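Local coordinates for protein trehalose-6-phosphate phosphatase (Neosartorya fumigata, PDB 5DXL) that belongs to the trehalose-phosphatase family of the HAD clan and is built around a Rossmann-like alpha/beta core, at residues L6-L11 / I263-M268; K20-F25 / A61-S66; F211-G216 / F239-G244. One frame throughout, in Å; residues are numbered along the deposited sequence.

Contact 1 (L6-L11 / I263-M268); sequences LDRAKL and IGTISM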
# COMPACT_ATOMS: atom_id res chain seq x y z
N LEU A 6 7.67 9.31 -16.07
CA LEU A 6 7.34 8.04 -16.70
C LEU A 6 7.33 8.15 -18.22
O LEU A 6 6.65 9.01 -18.77
CB LEU A 6 5.98 7.55 -16.19
CG LEU A 6 5.48 6.21 -16.73
CD1 LEU A 6 6.44 5.07 -16.38
CD2 LEU A 6 4.09 5.95 -16.17
N ASP A 7 8.12 7.31 -18.87
CA ASP A 7 8.17 7.27 -20.33
C ASP A 7 6.92 6.58 -20.86
O ASP A 7 6.84 5.35 -20.87
CB ASP A 7 9.44 6.55 -20.78
CG ASP A 7 9.66 6.59 -22.29
OD1 ASP A 7 8.68 6.67 -23.05
OD2 ASP A 7 10.84 6.54 -22.70
N ARG A 8 5.92 7.35 -21.27
CA ARG A 8 4.63 6.79 -21.62
C ARG A 8 4.71 5.89 -22.86
O ARG A 8 3.98 4.91 -22.96
CB ARG A 8 3.61 7.89 -21.84
CG ARG A 8 3.38 8.74 -20.61
CD ARG A 8 1.98 9.31 -20.67
NE ARG A 8 1.72 10.28 -19.62
CZ ARG A 8 0.56 10.91 -19.48
NH1 ARG A 8 -0.43 10.65 -20.33
NH2 ARG A 8 0.39 11.79 -18.51
N ALA A 9 5.61 6.22 -23.78
CA ALA A 9 5.79 5.37 -24.96
C ALA A 9 6.33 3.99 -24.57
O ALA A 9 5.84 2.97 -25.06
CB ALA A 9 6.71 6.05 -25.97
N LYS A 10 7.34 3.96 -23.70
CA LYS A 10 7.89 2.69 -23.22
C LYS A 10 6.84 1.89 -22.46
O LYS A 10 6.76 0.67 -22.58
CB LYS A 10 9.10 2.92 -22.32
CG LYS A 10 10.38 3.25 -23.06
CD LYS A 10 11.55 3.29 -22.10
CE LYS A 10 12.86 3.57 -22.82
NZ LYS A 10 13.97 3.82 -21.85
N LEU A 11 6.05 2.59 -21.65
CA LEU A 11 5.00 1.95 -20.87
C LEU A 11 3.98 1.27 -21.78
O LEU A 11 3.63 0.11 -21.57
CB LEU A 11 4.30 2.98 -19.98
CG LEU A 11 3.27 2.42 -19.00
CD1 LEU A 11 3.97 1.78 -17.81
CD2 LEU A 11 2.30 3.49 -18.56
N ILE A 263 -4.24 9.39 -13.89
CA ILE A 263 -5.47 9.03 -14.58
C ILE A 263 -5.27 9.13 -16.09
O ILE A 263 -5.72 8.25 -16.82
CB ILE A 263 -6.64 9.91 -14.12
CG1 ILE A 263 -6.88 9.72 -12.62
CG2 ILE A 263 -7.91 9.58 -14.92
CD1 ILE A 263 -7.16 8.27 -12.21
N GLY A 264 -4.57 10.16 -16.54
CA GLY A 264 -4.27 10.30 -17.96
C GLY A 264 -3.48 9.13 -18.51
O GLY A 264 -3.73 8.65 -19.62
N THR A 265 -2.51 8.66 -17.72
CA THR A 265 -1.68 7.53 -18.11
C THR A 265 -2.50 6.24 -18.21
O THR A 265 -2.37 5.48 -19.19
CB THR A 265 -0.54 7.34 -17.13
OG1 THR A 265 0.33 8.47 -17.24
CG2 THR A 265 0.25 6.09 -17.45
N ILE A 266 -3.36 5.99 -17.23
CA ILE A 266 -4.18 4.79 -17.28
C ILE A 266 -5.17 4.88 -18.45
O ILE A 266 -5.40 3.88 -19.13
CB ILE A 266 -4.93 4.56 -15.95
CG1 ILE A 266 -3.91 4.37 -14.82
CG2 ILE A 266 -5.81 3.32 -16.04
CD1 ILE A 266 -4.51 4.50 -13.44
N SER A 267 -5.71 6.07 -18.70
CA SER A 267 -6.59 6.26 -19.87
C SER A 267 -5.88 5.92 -21.18
O SER A 267 -6.47 5.29 -22.06
CB SER A 267 -7.10 7.70 -19.92
OG SER A 267 -7.93 7.96 -18.80
N MSE A 268 -4.61 6.32 -21.30
CA MSE A 268 -3.83 5.99 -22.48
C MSE A 268 -3.76 4.48 -22.65
O MSE A 268 -3.93 3.97 -23.76
CB MSE A 268 -2.41 6.57 -22.39
CG MSE A 268 -1.44 6.02 -23.48
SE MSE A 268 0.36 6.65 -23.12
CE MSE A 268 0.69 5.44 -21.61

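Contact 2 (K20-F25 / A61-S66); sequences KRLFMF and AVWIIS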
# COMPACT_ATOMS: atom_id res chain seq x y z
N LYS A 20 0.15 -10.90 -19.47
CA LYS A 20 -0.39 -10.72 -18.12
C LYS A 20 0.14 -9.41 -17.54
O LYS A 20 1.35 -9.14 -17.60
CB LYS A 20 0.00 -11.86 -17.19
CG LYS A 20 -0.58 -13.23 -17.52
CD LYS A 20 -0.25 -14.19 -16.38
CE LYS A 20 -0.22 -15.63 -16.84
NZ LYS A 20 0.49 -16.46 -15.83
N ARG A 21 -0.75 -8.63 -16.96
CA ARG A 21 -0.38 -7.32 -16.40
C ARG A 21 -0.79 -7.23 -14.94
O ARG A 21 -1.85 -7.73 -14.56
CB ARG A 21 -1.03 -6.18 -17.18
CG ARG A 21 -0.71 -6.06 -18.67
CD ARG A 21 -1.60 -6.96 -19.51
NE ARG A 21 -1.60 -6.54 -20.90
CZ ARG A 21 -2.60 -5.92 -21.51
NH1 ARG A 21 -3.72 -5.63 -20.85
NH2 ARG A 21 -2.48 -5.60 -22.79
N LEU A 22 0.04 -6.58 -14.13
CA LEU A 22 -0.27 -6.36 -12.72
C LEU A 22 -0.22 -4.87 -12.41
O LEU A 22 0.76 -4.21 -12.75
CB LEU A 22 0.71 -7.11 -11.83
CG LEU A 22 0.64 -6.83 -10.33
CD1 LEU A 22 -0.70 -7.27 -9.73
CD2 LEU A 22 1.80 -7.52 -9.62
N PHE A 23 -1.29 -4.36 -11.81
CA PHE A 23 -1.37 -2.95 -11.40
C PHE A 23 -1.55 -2.86 -9.89
O PHE A 23 -2.41 -3.54 -9.33
CB PHE A 23 -2.54 -2.25 -12.09
CG PHE A 23 -2.38 -2.12 -13.58
CD1 PHE A 23 -1.87 -0.96 -14.13
CD2 PHE A 23 -2.79 -3.14 -14.43
CE1 PHE A 23 -1.73 -0.83 -15.51
CE2 PHE A 23 -2.65 -3.02 -15.81
CZ PHE A 23 -2.14 -1.86 -16.35
N MSE A 24 -0.74 -2.05 -9.22
CA MSE A 24 -0.92 -1.82 -7.80
C MSE A 24 -0.93 -0.31 -7.56
O MSE A 24 0.09 0.36 -7.78
CB MSE A 24 0.19 -2.52 -7.00
CG MSE A 24 0.16 -4.04 -7.19
SE MSE A 24 1.56 -5.05 -6.24
CE MSE A 24 3.13 -4.38 -7.14
N PHE A 25 -2.07 0.21 -7.12
CA PHE A 25 -2.26 1.65 -6.92
C PHE A 25 -2.58 1.99 -5.48
O PHE A 25 -3.52 1.42 -4.92
CB PHE A 25 -3.44 2.17 -7.74
CG PHE A 25 -3.38 1.85 -9.21
CD1 PHE A 25 -2.20 1.92 -9.93
CD2 PHE A 25 -4.53 1.50 -9.87
CE1 PHE A 25 -2.18 1.64 -11.30
CE2 PHE A 25 -4.53 1.23 -11.24
CZ PHE A 25 -3.36 1.31 -11.95
N ALA A 61 -4.58 -7.58 -13.73
CA ALA A 61 -4.95 -7.76 -12.34
C ALA A 61 -4.77 -6.39 -11.70
O ALA A 61 -3.65 -5.88 -11.64
CB ALA A 61 -4.07 -8.82 -11.65
N VAL A 62 -5.87 -5.80 -11.24
CA VAL A 62 -5.84 -4.41 -10.78
C VAL A 62 -6.12 -4.35 -9.29
O VAL A 62 -7.19 -4.78 -8.83
CB VAL A 62 -6.87 -3.54 -11.56
CG1 VAL A 62 -6.78 -2.09 -11.11
CG2 VAL A 62 -6.63 -3.64 -13.07
N TRP A 63 -5.15 -3.82 -8.55
CA TRP A 63 -5.23 -3.74 -7.09
C TRP A 63 -5.23 -2.31 -6.59
O TRP A 63 -4.42 -1.48 -7.04
CB TRP A 63 -4.06 -4.49 -6.45
CG TRP A 63 -4.27 -5.97 -6.47
CD1 TRP A 63 -3.96 -6.83 -7.48
CD2 TRP A 63 -4.89 -6.75 -5.45
NE1 TRP A 63 -4.33 -8.11 -7.14
CE2 TRP A 63 -4.90 -8.09 -5.89
CE3 TRP A 63 -5.41 -6.45 -4.19
CZ2 TRP A 63 -5.42 -9.12 -5.12
CZ3 TRP A 63 -5.93 -7.49 -3.42
CH2 TRP A 63 -5.93 -8.80 -3.89
N ILE A 64 -6.14 -2.02 -5.66
CA ILE A 64 -6.12 -0.77 -4.90
C ILE A 64 -5.59 -1.11 -3.50
O ILE A 64 -6.16 -1.97 -2.82
CB ILE A 64 -7.53 -0.14 -4.79
CG1 ILE A 64 -8.22 -0.03 -6.16
CG2 ILE A 64 -7.47 1.24 -4.10
CD1 ILE A 64 -7.40 0.72 -7.20
N ILE A 65 -4.50 -0.46 -3.08
CA ILE A 65 -3.85 -0.78 -1.81
C ILE A 65 -3.84 0.49 -0.97
O ILE A 65 -3.06 1.39 -1.21
CB ILE A 65 -2.43 -1.32 -2.05
CG1 ILE A 65 -2.49 -2.53 -2.99
CG2 ILE A 65 -1.76 -1.73 -0.73
CD1 ILE A 65 -1.12 -2.99 -3.47
N SER A 66 -4.74 0.54 0.01
CA SER A 66 -5.15 1.81 0.61
C SER A 66 -5.28 1.77 2.13
O SER A 66 -5.56 0.72 2.71
CB SER A 66 -6.49 2.23 -0.01
OG SER A 66 -7.06 3.35 0.64

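Contact 3 (F211-G216 / F239-G244); sequences FVLCLG and FSVTVG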
# COMPACT_ATOMS: atom_id res chain seq x y z
N PHE A 211 4.28 -7.25 -17.24
CA PHE A 211 4.05 -5.82 -17.06
C PHE A 211 3.58 -5.59 -15.64
O PHE A 211 2.59 -6.18 -15.21
CB PHE A 211 3.03 -5.30 -18.08
CG PHE A 211 2.68 -3.84 -17.93
CD1 PHE A 211 3.28 -2.88 -18.73
CD2 PHE A 211 1.71 -3.44 -17.02
CE1 PHE A 211 2.93 -1.54 -18.62
CE2 PHE A 211 1.36 -2.10 -16.90
CZ PHE A 211 1.96 -1.15 -17.70
N VAL A 212 4.28 -4.73 -14.91
CA VAL A 212 3.87 -4.32 -13.57
C VAL A 212 3.92 -2.81 -13.50
O VAL A 212 4.94 -2.21 -13.80
CB VAL A 212 4.77 -4.91 -12.46
CG1 VAL A 212 4.27 -4.47 -11.10
CG2 VAL A 212 4.81 -6.43 -12.56
N LEU A 213 2.79 -2.19 -13.15
CA LEU A 213 2.77 -0.75 -12.90
C LEU A 213 2.35 -0.53 -11.46
O LEU A 213 1.26 -0.95 -11.04
CB LEU A 213 1.80 -0.04 -13.84
CG LEU A 213 1.60 1.47 -13.60
CD1 LEU A 213 2.90 2.27 -13.75
CD2 LEU A 213 0.56 2.01 -14.58
N CYS A 214 3.22 0.13 -10.71
CA CYS A 214 3.00 0.34 -9.29
C CYS A 214 3.12 1.82 -9.00
O CYS A 214 4.15 2.42 -9.26
CB CYS A 214 4.02 -0.46 -8.49
SG CYS A 214 3.97 -0.22 -6.69
N LEU A 215 2.04 2.40 -8.46
CA LEU A 215 1.93 3.85 -8.28
C LEU A 215 1.59 4.23 -6.85
O LEU A 215 0.69 3.65 -6.24
CB LEU A 215 0.85 4.41 -9.22
CG LEU A 215 1.28 4.57 -10.68
CD1 LEU A 215 0.08 4.39 -11.62
CD2 LEU A 215 1.86 5.96 -10.85
N GLY A 216 2.29 5.23 -6.33
CA GLY A 216 2.04 5.70 -4.98
C GLY A 216 2.75 7.01 -4.72
O GLY A 216 3.78 7.30 -5.34
N PHE A 239 7.46 -1.05 -13.74
CA PHE A 239 7.42 0.40 -13.68
C PHE A 239 6.94 0.82 -12.30
O PHE A 239 5.72 0.89 -12.05
CB PHE A 239 6.49 0.97 -14.77
CG PHE A 239 6.88 0.56 -16.17
CD1 PHE A 239 6.47 -0.67 -16.68
CD2 PHE A 239 7.63 1.40 -16.97
CE1 PHE A 239 6.83 -1.05 -17.97
CE2 PHE A 239 7.99 1.03 -18.25
CZ PHE A 239 7.58 -0.20 -18.75
N SER A 240 7.90 1.09 -11.42
CA SER A 240 7.63 1.67 -10.11
C SER A 240 7.65 3.18 -10.26
O SER A 240 8.66 3.76 -10.67
CB SER A 240 8.65 1.22 -9.07
OG SER A 240 8.49 -0.16 -8.75
N VAL A 241 6.53 3.80 -9.94
CA VAL A 241 6.32 5.21 -10.24
C VAL A 241 5.81 5.95 -9.02
O VAL A 241 4.75 5.63 -8.51
CB VAL A 241 5.30 5.39 -11.39
CG1 VAL A 241 5.24 6.85 -11.83
CG2 VAL A 241 5.62 4.49 -12.58
N THR A 242 6.57 6.93 -8.55
CA THR A 242 6.08 7.78 -7.47
C THR A 242 5.29 8.95 -8.03
O THR A 242 5.51 9.38 -9.16
CB THR A 242 7.23 8.31 -6.57
OG1 THR A 242 6.67 8.89 -5.39
CG2 THR A 242 8.09 9.36 -7.31
N VAL A 243 4.34 9.44 -7.25
CA VAL A 243 3.61 10.64 -7.61
C VAL A 243 4.28 11.79 -6.86
O VAL A 243 4.30 11.81 -5.62
CB VAL A 243 2.12 10.52 -7.28
CG1 VAL A 243 1.39 11.82 -7.61
CG2 VAL A 243 1.53 9.37 -8.08
N GLY A 244 4.87 12.72 -7.61
CA GLY A 244 5.64 13.80 -7.02
C GLY A 244 6.60 14.37 -8.05
O GLY A 244 6.52 14.03 -9.24

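Contact 1 (L6-L11 / I263-M268)
Arg8 and Thr265 mark the closest approach of the two backbones, their CA atoms 7.3 Å apart, where the first turn of helix 8-17 meets helix 259-270. Both helices belong to the layer covering one face of the central sheet in the Rossmann-like HAD core, so the contact is helix-to-helix packing that joins parts near the two ends of the chain. Asp7 is the N-cap of the first helix: its OD1 accepts from Lys10 N at 3.1 Å, the donor standing above the carboxylate plane.

No hydrogen bond crosses between the segments. Arg8, with CG anti to the carbonyl carbon (chi1 -61°) and an extended chain from CG to NE, reaches to Gly264 and Thr265 and lays one face of its guanidinium on Thr265 OG1, which sits 3.2 Å from the plane over its centre. Although Arg8 NE is only 3.3 Å from Thr265 OG1, the angle is too poor for a bond; the hydroxyl is hydrogen-bonded to Asp261 O one turn earlier in its own helix.

The selenomethionine Met268 comes in beside Arg8. Its SE lies 3.7 Å from Arg8 CB, and a bend at chi3 (75°) carries CE to 3.6 Å from Arg8 O and into touch with Leu11 CD2. The aliphatic root of the arginine is thus packed by the selenoether while its charged end rides over the threonine.

Leu6, whose side chain also touches Phe239 and Val241 of the sheet, brings CD2 to 4.1 Å from Thr265 CG2. This methyl, anti to the backbone N, is the apolar branch of the threonine; the Leu11 side chain crosses that of Thr265 at about a right angle, and Leu11 CD2 presses to 3.5 Å from Thr265 CG2, tighter than usual van der Waals contact.

Contact 2 (K20-F25 / A61-S66)
Phe23 bonds to both sides of Val62: its N donates to Ala61 O at 2.8 Å (167° at the hydrogen) and its O accepts from Trp63 N at 2.9 Å. Phe25 repeats the pattern with Trp63 O and Ile65 N, and Arg21 O takes Ala61 N, making a five-bond parallel ladder.

On one face, Phe25 CE2 rests 4.0 Å from Val62 CG1, while Ile64 CD1 meets the edge of the same ring at Phe25 CD2; Phe23 CD2 approaches the other branch of the valine, Val62 CG2. On the opposite face, Leu22 CD1 reaches Trp63 CD1 at 4.0 Å. Met24, a selenomethionine, runs side by side with Ile65, its CB 3.8 Å from Ile65 CD1.

Leu51 and Leu54 of helix 45-56 cover the phenylalanine face, and helix 190-199 packs on the Leu22 and Met24 face through Val198 and Leu197. At the start of strand 21-25, Arg21 is held by Asn60 and Ala18 O, with a cation-pi contact to Tyr15. Strand 21-25, helix 45-56 and strand 60-65 form a beta-alpha-beta crossover, the unit at the centre of the Rossmann-like HAD fold.

Contact 3 (F211-G216 / F239-G244)
Leu215 and Val241 stand side by side, pointing the same way, and make the tightest apolar fit between the parallel strands 211-216 and 238-243: Leu215 CD2 is a bump set against the base of the valine, 3.5 Å from Val241 CB and nearly as close to CG1. The leucine's chi2 of 149°, away from a staggered value, places CD1 and CD2 for this contact. One step back, Leu213 CD1 fills the dip between Phe239 and Val241, 3.7 Å from Val241 CG2 and 4.0 Å from Phe239 CB, beside Phe239 O.

At the start of the pair, Phe211 and Phe239 meet obliquely. Their planes are at 38°, and the contact runs from Phe211 CE1 to Phe239 CE1 at 4.0 Å; Leu11 and Gln14 of helix 8-17 touch both side chains. Between the strands, the reverse face meets little: Cys214 and Ser240 are short and Gly216 has no side chain. Helix 222-229 packs Met224, Phe225 and Leu228 against the cysteine and serine, completing a beta-alpha-beta unit of the Rossmann-like HAD core with the two strands.

The backbone ladder links Val212, Cys214 and Gly216 with Phe239, Val241 and Val243; its bond from Gly216 N to Val241 O is weak at 3.3 Å. Gly216 O takes two donors, Val243 N at 2.9 Å and, weakly, Thr242 OG1 at 3.3 Å. Beyond the apolar face of Leu213, Leu215, Phe239 and Val241, Thr242 OG1 is also hydrogen-bonded to Lys248 NZ, so the lysine may polarise the hydroxyl and modestly strengthen its weak bond to Gly216 O.

Overall arrangement
Contacts 2 and 3 are two parts of one sheet: strands 21-25 and 211-216 are neighbours, with Leu22 N 2.8 Å from Phe211 O, and the contact centres lie about 10 Å apart. Contact 1 closes a long loop of chain in which both are nested. Its helices lie on the sheet face that bears Phe23, Phe25, Leu215 and Phe239: Leu11 CD1 reaches Phe239 CG at 3.6 Å in contact 3, and Ile266 CD1 reaches Phe25 CZ at 3.7 Å in contact 2. In HAD proteins the active site lies at the C-terminal ends of the parallel strands, consistent with Phe25 and Gly216 leading toward it.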